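Local coordinates for protein hydratase ChsH1 (Mycobacterium tuberculosis, PDB 4W78) that hydrates the steroid enoyl-CoA 3-oxo-4,17-pregnadiene-20-carboxyl-CoA, a step of cholesterol side-chain degradation, as part of the ChsH1-ChsH2 complex, at residues A[21-35]-A[60-73]. Residues are numbered along the deposited sequence; the frame is centred on the assembly and turned at random.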
loop_
_atom_site.group_PDB
_atom_site.type_symbol
_atom_site.label_atom_id
_atom_site.label_comp_id
_atom_site.label_asym_id
_atom_site.label_seq_id
_atom_site.Cartn_x
_atom_site.Cartn_y
_atom_site.Cartn_z
ATOM N N ARG A 21 -7.674 -20.383 6.959
ATOM C CA ARG A 21 -6.667 -19.447 7.433
ATOM C C ARG A 21 -7.335 -18.093 7.527
ATOM O O ARG A 21 -7.879 -17.603 6.539
ATOM C CB ARG A 21 -5.490 -19.383 6.443
ATOM C CG ARG A 21 -4.498 -18.265 6.751
ATOM C CD ARG A 21 -3.249 -18.302 5.849
ATOM N NE ARG A 21 -3.520 -18.215 4.411
ATOM C CZ ARG A 21 -3.686 -17.062 3.752
ATOM N NH1 ARG A 21 -3.663 -15.915 4.419
ATOM N NH2 ARG A 21 -3.905 -17.070 2.440
ATOM N N LEU A 22 -7.294 -17.502 8.718
ATOM C CA LEU A 22 -7.904 -16.193 8.951
ATOM C C LEU A 22 -7.149 -15.046 8.294
ATOM O O LEU A 22 -5.914 -14.977 8.331
ATOM C CB LEU A 22 -8.013 -15.901 10.448
ATOM C CG LEU A 22 -9.283 -16.350 11.162
ATOM C CD1 LEU A 22 -9.421 -17.868 11.118
ATOM C CD2 LEU A 22 -9.273 -15.828 12.594
ATOM N N ALA A 23 -7.913 -14.133 7.706
ATOM C CA ALA A 23 -7.369 -12.900 7.165
ATOM C C ALA A 23 -6.674 -12.134 8.276
ATOM O O ALA A 23 -7.109 -12.180 9.435
ATOM C CB ALA A 23 -8.498 -12.072 6.600
ATOM N N ARG A 24 -5.618 -11.410 7.915
ATOM C CA ARG A 24 -4.888 -10.612 8.899
ATOM C C ARG A 24 -5.817 -9.664 9.660
ATOM O O ARG A 24 -5.696 -9.502 10.881
ATOM C CB ARG A 24 -3.775 -9.811 8.214
ATOM C CG ARG A 24 -2.904 -9.057 9.193
ATOM C CD ARG A 24 -1.986 -8.062 8.488
ATOM N NE ARG A 24 -2.749 -6.952 7.936
ATOM C CZ ARG A 24 -2.230 -5.921 7.275
ATOM N NH1 ARG A 24 -0.921 -5.834 7.074
ATOM N NH2 ARG A 24 -3.044 -4.977 6.829
ATOM N N ASP A 25 -6.725 -9.024 8.930
ATOM C CA ASP A 25 -7.663 -8.063 9.510
ATOM C C ASP A 25 -9.080 -8.464 9.155
ATOM O O ASP A 25 -9.313 -9.087 8.124
ATOM C CB ASP A 25 -7.441 -6.653 8.922
ATOM C CG ASP A 25 -5.976 -6.296 8.767
ATOM O OD1 ASP A 25 -5.344 -5.965 9.782
ATOM O OD2 ASP A 25 -5.464 -6.352 7.628
ATOM N N PRO A 26 -10.050 -8.066 9.988
ATOM C CA PRO A 26 -11.431 -8.114 9.525
ATOM C C PRO A 26 -11.589 -7.172 8.339
ATOM O O PRO A 26 -10.763 -6.281 8.167
ATOM C CB PRO A 26 -12.223 -7.552 10.714
ATOM C CG PRO A 26 -11.275 -7.580 11.877
ATOM C CD PRO A 26 -9.917 -7.405 11.295
ATOM N N VAL A 27 -12.630 -7.370 7.531
ATOM C CA VAL A 27 -13.002 -6.370 6.524
ATOM C C VAL A 27 -13.047 -5.027 7.238
ATOM O O VAL A 27 -13.572 -4.925 8.361
ATOM C CB VAL A 27 -14.379 -6.708 5.930
ATOM C CG1 VAL A 27 -14.855 -5.604 4.967
ATOM C CG2 VAL A 27 -14.323 -8.077 5.232
ATOM N N ASN A 28 -12.459 -3.998 6.632
ATOM C CA ASN A 28 -12.324 -2.731 7.347
ATOM C C ASN A 28 -12.303 -1.531 6.417
ATOM O O ASN A 28 -11.816 -1.621 5.287
ATOM C CB ASN A 28 -11.069 -2.742 8.233
ATOM C CG ASN A 28 -9.800 -2.806 7.440
ATOM O OD1 ASN A 28 -9.249 -1.776 7.052
ATOM N ND2 ASN A 28 -9.305 -4.021 7.210
ATOM N N GLN A 29 -12.847 -0.424 6.909
ATOM C CA GLN A 29 -12.954 0.801 6.126
ATOM C C GLN A 29 -11.607 1.384 5.642
ATOM O O GLN A 29 -11.533 1.822 4.496
ATOM C CB GLN A 29 -13.787 1.863 6.860
ATOM C CG GLN A 29 -14.231 2.986 5.922
ATOM C CD GLN A 29 -15.221 2.480 4.885
ATOM O OE1 GLN A 29 -16.161 1.765 5.237
ATOM N NE2 GLN A 29 -15.015 2.836 3.607
ATOM N N PRO A 30 -10.555 1.411 6.495
ATOM C CA PRO A 30 -9.295 1.993 6.014
ATOM C C PRO A 30 -8.760 1.289 4.775
ATOM O O PRO A 30 -8.321 1.968 3.835
ATOM C CB PRO A 30 -8.346 1.837 7.219
ATOM C CG PRO A 30 -9.287 1.913 8.403
ATOM C CD PRO A 30 -10.497 1.119 7.945
ATOM N N MET A 31 -8.835 -0.036 4.742
ATOM C CA MET A 31 -8.383 -0.764 3.554
ATOM C C MET A 31 -9.337 -0.648 2.362
ATOM O O MET A 31 -8.876 -0.600 1.236
ATOM C CB MET A 31 -8.098 -2.220 3.893
ATOM C CG MET A 31 -6.868 -2.349 4.730
ATOM S SD MET A 31 -6.468 -4.023 5.227
ATOM C CE MET A 31 -6.586 -4.894 3.663
ATOM N N ILE A 32 -10.642 -0.568 2.601
ATOM C CA ILE A 32 -11.581 -0.263 1.537
ATOM C C ILE A 32 -11.228 1.099 0.948
ATOM O O ILE A 32 -11.194 1.256 -0.285
ATOM C CB ILE A 32 -13.030 -0.239 2.048
ATOM C CG1 ILE A 32 -13.465 -1.657 2.462
ATOM C CG2 ILE A 32 -13.970 0.348 0.980
ATOM C CD1 ILE A 32 -14.819 -1.680 3.142
ATOM N N ASN A 33 -10.958 2.068 1.823
ATOM C CA ASN A 33 -10.592 3.411 1.367
ATOM C C ASN A 33 -9.353 3.391 0.484
ATOM O O ASN A 33 -9.338 4.024 -0.571
ATOM C CB ASN A 33 -10.379 4.366 2.545
ATOM C CG ASN A 33 -11.690 4.783 3.225
ATOM O OD1 ASN A 33 -12.766 4.649 2.652
ATOM N ND2 ASN A 33 -11.593 5.321 4.435
ATOM N N ASN A 34 -8.315 2.673 0.909
ATOM C CA ASN A 34 -7.086 2.626 0.130
ATOM C C ASN A 34 -7.366 2.049 -1.252
ATOM O O ASN A 34 -6.822 2.516 -2.257
ATOM C CB ASN A 34 -6.018 1.783 0.836
ATOM C CG ASN A 34 -5.440 2.463 2.081
ATOM O OD1 ASN A 34 -5.564 3.670 2.266
ATOM N ND2 ASN A 34 -4.786 1.675 2.919
ATOM N N TRP A 35 -8.207 1.022 -1.284
ATOM C CA TRP A 35 -8.512 0.295 -2.513
ATOM C C TRP A 35 -9.373 1.121 -3.463
ATOM O O TRP A 35 -9.008 1.285 -4.635
ATOM C CB TRP A 35 -9.165 -1.042 -2.147
ATOM C CG TRP A 35 -9.320 -2.061 -3.242
ATOM C CD1 TRP A 35 -8.515 -3.130 -3.488
ATOM C CD2 TRP A 35 -10.392 -2.135 -4.191
ATOM N NE1 TRP A 35 -9.013 -3.870 -4.548
ATOM C CE2 TRP A 35 -10.163 -3.275 -4.994
ATOM C CE3 TRP A 35 -11.530 -1.361 -4.422
ATOM C CZ2 TRP A 35 -11.022 -3.648 -6.019
ATOM C CZ3 TRP A 35 -12.385 -1.726 -5.472
ATOM C CH2 TRP A 35 -12.115 -2.853 -6.255
ATOM N N ILE A 60 -22.446 0.336 4.886
ATOM C CA ILE A 60 -21.340 0.287 3.932
ATOM C C ILE A 60 -20.932 -1.161 3.699
ATOM O O ILE A 60 -20.871 -1.949 4.640
ATOM C CB ILE A 60 -20.115 1.085 4.444
ATOM C CG1 ILE A 60 -20.358 2.589 4.270
ATOM C CG2 ILE A 60 -18.840 0.674 3.704
ATOM C CD1 ILE A 60 -19.368 3.463 5.034
ATOM N N VAL A 61 -20.687 -1.521 2.442
ATOM C CA VAL A 61 -20.223 -2.861 2.126
ATOM C C VAL A 61 -18.847 -2.807 1.471
ATOM O O VAL A 61 -18.448 -1.779 0.914
ATOM C CB VAL A 61 -21.211 -3.608 1.198
ATOM C CG1 VAL A 61 -22.446 -4.046 1.969
ATOM C CG2 VAL A 61 -21.601 -2.736 0.003
ATOM N N ALA A 62 -18.107 -3.910 1.552
ATOM C CA ALA A 62 -16.836 -4.013 0.853
ATOM C C ALA A 62 -17.056 -4.283 -0.637
ATOM O O ALA A 62 -17.971 -5.001 -1.010
ATOM C CB ALA A 62 -15.997 -5.145 1.469
ATOM N N PRO A 63 -16.183 -3.746 -1.493
ATOM C CA PRO A 63 -16.242 -4.154 -2.905
ATOM C C PRO A 63 -16.053 -5.666 -3.029
ATOM O O PRO A 63 -15.145 -6.215 -2.415
ATOM C CB PRO A 63 -15.048 -3.426 -3.538
ATOM C CG PRO A 63 -14.719 -2.302 -2.597
ATOM C CD PRO A 63 -15.119 -2.762 -1.222
ATOM N N PRO A 64 -16.907 -6.347 -3.812
ATOM C CA PRO A 64 -16.772 -7.804 -3.934
ATOM C C PRO A 64 -15.376 -8.208 -4.395
ATOM O O PRO A 64 -14.812 -9.185 -3.882
ATOM C CB PRO A 64 -17.812 -8.158 -4.992
ATOM C CG PRO A 64 -18.885 -7.114 -4.779
ATOM C CD PRO A 64 -18.148 -5.846 -4.438
ATOM N N ALA A 65 -14.814 -7.432 -5.319
ATOM C CA ALA A 65 -13.499 -7.726 -5.891
ATOM C C ALA A 65 -12.345 -7.585 -4.896
ATOM O O ALA A 65 -11.211 -7.895 -5.235
ATOM C CB ALA A 65 -13.240 -6.847 -7.116
ATOM N N MET A 66 -12.628 -7.098 -3.686
ATOM C CA MET A 66 -11.621 -7.116 -2.615
ATOM C C MET A 66 -11.478 -8.448 -1.880
ATOM O O MET A 66 -10.624 -8.559 -0.993
ATOM C CB MET A 66 -11.893 -6.014 -1.573
ATOM C CG MET A 66 -11.516 -4.621 -2.041
ATOM S SD MET A 66 -11.513 -3.439 -0.671
ATOM C CE MET A 66 -9.956 -3.831 0.129
ATOM N N ILE A 67 -12.257 -9.472 -2.235
ATOM C CA ILE A 67 -12.255 -10.705 -1.431
ATOM C C ILE A 67 -10.855 -11.296 -1.243
ATOM O O ILE A 67 -10.479 -11.639 -0.129
ATOM C CB ILE A 67 -13.262 -11.773 -1.926
ATOM C CG1 ILE A 67 -13.352 -12.934 -0.923
ATOM C CG2 ILE A 67 -12.889 -12.305 -3.316
ATOM C CD1 ILE A 67 -13.998 -12.538 0.389
ATOM N N GLN A 68 -10.062 -11.335 -2.308
ATOM C CA GLN A 68 -8.731 -11.918 -2.220
ATOM C C GLN A 68 -7.763 -11.014 -1.460
ATOM O O GLN A 68 -6.760 -11.482 -0.919
ATOM C CB GLN A 68 -8.221 -12.203 -3.634
ATOM C CG GLN A 68 -7.004 -13.079 -3.732
ATOM C CD GLN A 68 -6.740 -13.518 -5.172
ATOM O OE1 GLN A 68 -7.602 -13.421 -6.027
ATOM N NE2 GLN A 68 -5.533 -13.982 -5.434
ATOM N N VAL A 69 -8.051 -9.711 -1.411
ATOM C CA VAL A 69 -7.179 -8.778 -0.705
ATOM C C VAL A 69 -7.099 -9.099 0.787
ATOM O O VAL A 69 -6.023 -9.052 1.388
ATOM C CB VAL A 69 -7.661 -7.318 -0.913
ATOM C CG1 VAL A 69 -6.771 -6.343 -0.189
ATOM C CG2 VAL A 69 -7.690 -7.009 -2.404
ATOM N N TRP A 70 -8.237 -9.459 1.375
ATOM C CA TRP A 70 -8.268 -9.652 2.820
ATOM C C TRP A 70 -7.306 -10.732 3.259
ATOM O O TRP A 70 -6.694 -10.623 4.336
ATOM C CB TRP A 70 -9.690 -9.983 3.294
ATOM C CG TRP A 70 -10.680 -8.956 2.852
ATOM C CD1 TRP A 70 -11.733 -9.152 2.011
ATOM C CD2 TRP A 70 -10.680 -7.559 3.178
ATOM N NE1 TRP A 70 -12.400 -7.966 1.800
ATOM C CE2 TRP A 70 -11.777 -6.977 2.510
ATOM C CE3 TRP A 70 -9.865 -6.746 3.977
ATOM C CZ2 TRP A 70 -12.071 -5.622 2.603
ATOM C CZ3 TRP A 70 -10.158 -5.396 4.068
ATOM C CH2 TRP A 70 -11.260 -4.851 3.386
ATOM N N THR A 71 -7.146 -11.760 2.421
ATOM C CA THR A 71 -6.357 -12.921 2.825
ATOM C C THR A 71 -4.963 -12.991 2.196
ATOM O O THR A 71 -4.263 -13.988 2.342
ATOM C CB THR A 71 -7.114 -14.243 2.573
ATOM O OG1 THR A 71 -7.667 -14.225 1.259
ATOM C CG2 THR A 71 -8.273 -14.397 3.557
ATOM N N MET A 72 -4.535 -11.928 1.530
ATOM C CA MET A 72 -3.161 -11.877 1.037
ATOM C C MET A 72 -2.166 -12.023 2.181
ATOM O O MET A 72 -2.399 -11.510 3.277
ATOM C CB MET A 72 -2.887 -10.565 0.281
ATOM C CG MET A 72 -3.716 -10.415 -0.995
ATOM S SD MET A 72 -3.301 -11.645 -2.274
ATOM C CE MET A 72 -1.857 -10.901 -3.009
ATOM N N MET A 73 -1.065 -12.725 1.921
ATOM C CA MET A 73 -0.069 -13.020 2.952
ATOM C C MET A 73 0.756 -11.816 3.406
ATOM O O MET A 73 1.293 -11.809 4.523
ATOM C CB MET A 73 0.868 -14.142 2.478
ATOM C CG MET A 73 0.263 -15.540 2.455
ATOM S SD MET A 73 -0.141 -16.244 4.082
ATOM C CE MET A 73 1.216 -15.655 5.097
HETATM O O HOH W 1 -4.134 -12.282 5.522
HETATM O O HOH W 2 -7.069 -8.508 6.016
HETATM O O HOH W 3 -8.880 -6.352 -5.929
#
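Trp70 and Trp35, one from each segment, bury the most surface of any residues in this contact, in which Arg21 of the short strand 21-22, the loop after it (Ala23, Val27) and helix 29-39 of a MaoC-like hot-dog fold pack on 60-73, with its 3-10 turn at 64-66 and weakly bonded helical turn 67-70. The indole of Trp70 lies under the backbone of Val27: Val27 CA sits 3.8 Å from the centroid of the six-membered ring of Trp70, 9° off its normal, a CH-pi contact over the face, while CG1 reaches on to Ala62 CB. At the ring's edge, near its plane, Ile32 CG1 comes up to Trp70 CH2, and Met31 CE comes obliquely to 3.6 Å from Trp70 CZ3. Met31 is itself tied back to Asn28, the N-cap of the helix, whose OD1 accepts from Met31 N and whose ND2 gives a straight bond to Pro26 O.

One helical turn on from Met31, Trp35 has its CG anti to the backbone N (chi1 -169°), which swings the ring across Met66. Met66 CG stands 3.4 Å from the centroid of the five-membered ring of Trp35, and SD follows over the face as a Met-aromatic contact. Pro63 CB touches Trp35 CZ3, and a water links Trp35 NE1 to Ala65 O. The ChsH2 chain also packs here, with its Gly57 on Trp35 and its Gln60 on Pro63.

Arg21 closes the other end, where Met73 SD lies over one face of the guanidinium. Both terminal nitrogens grip the single carbonyl oxygen of Thr71 in the guanidinium plane: Arg21 NH1 to Thr71 O is 2.9 Å and Arg21 NH2 to Thr71 O is 3.1 Å.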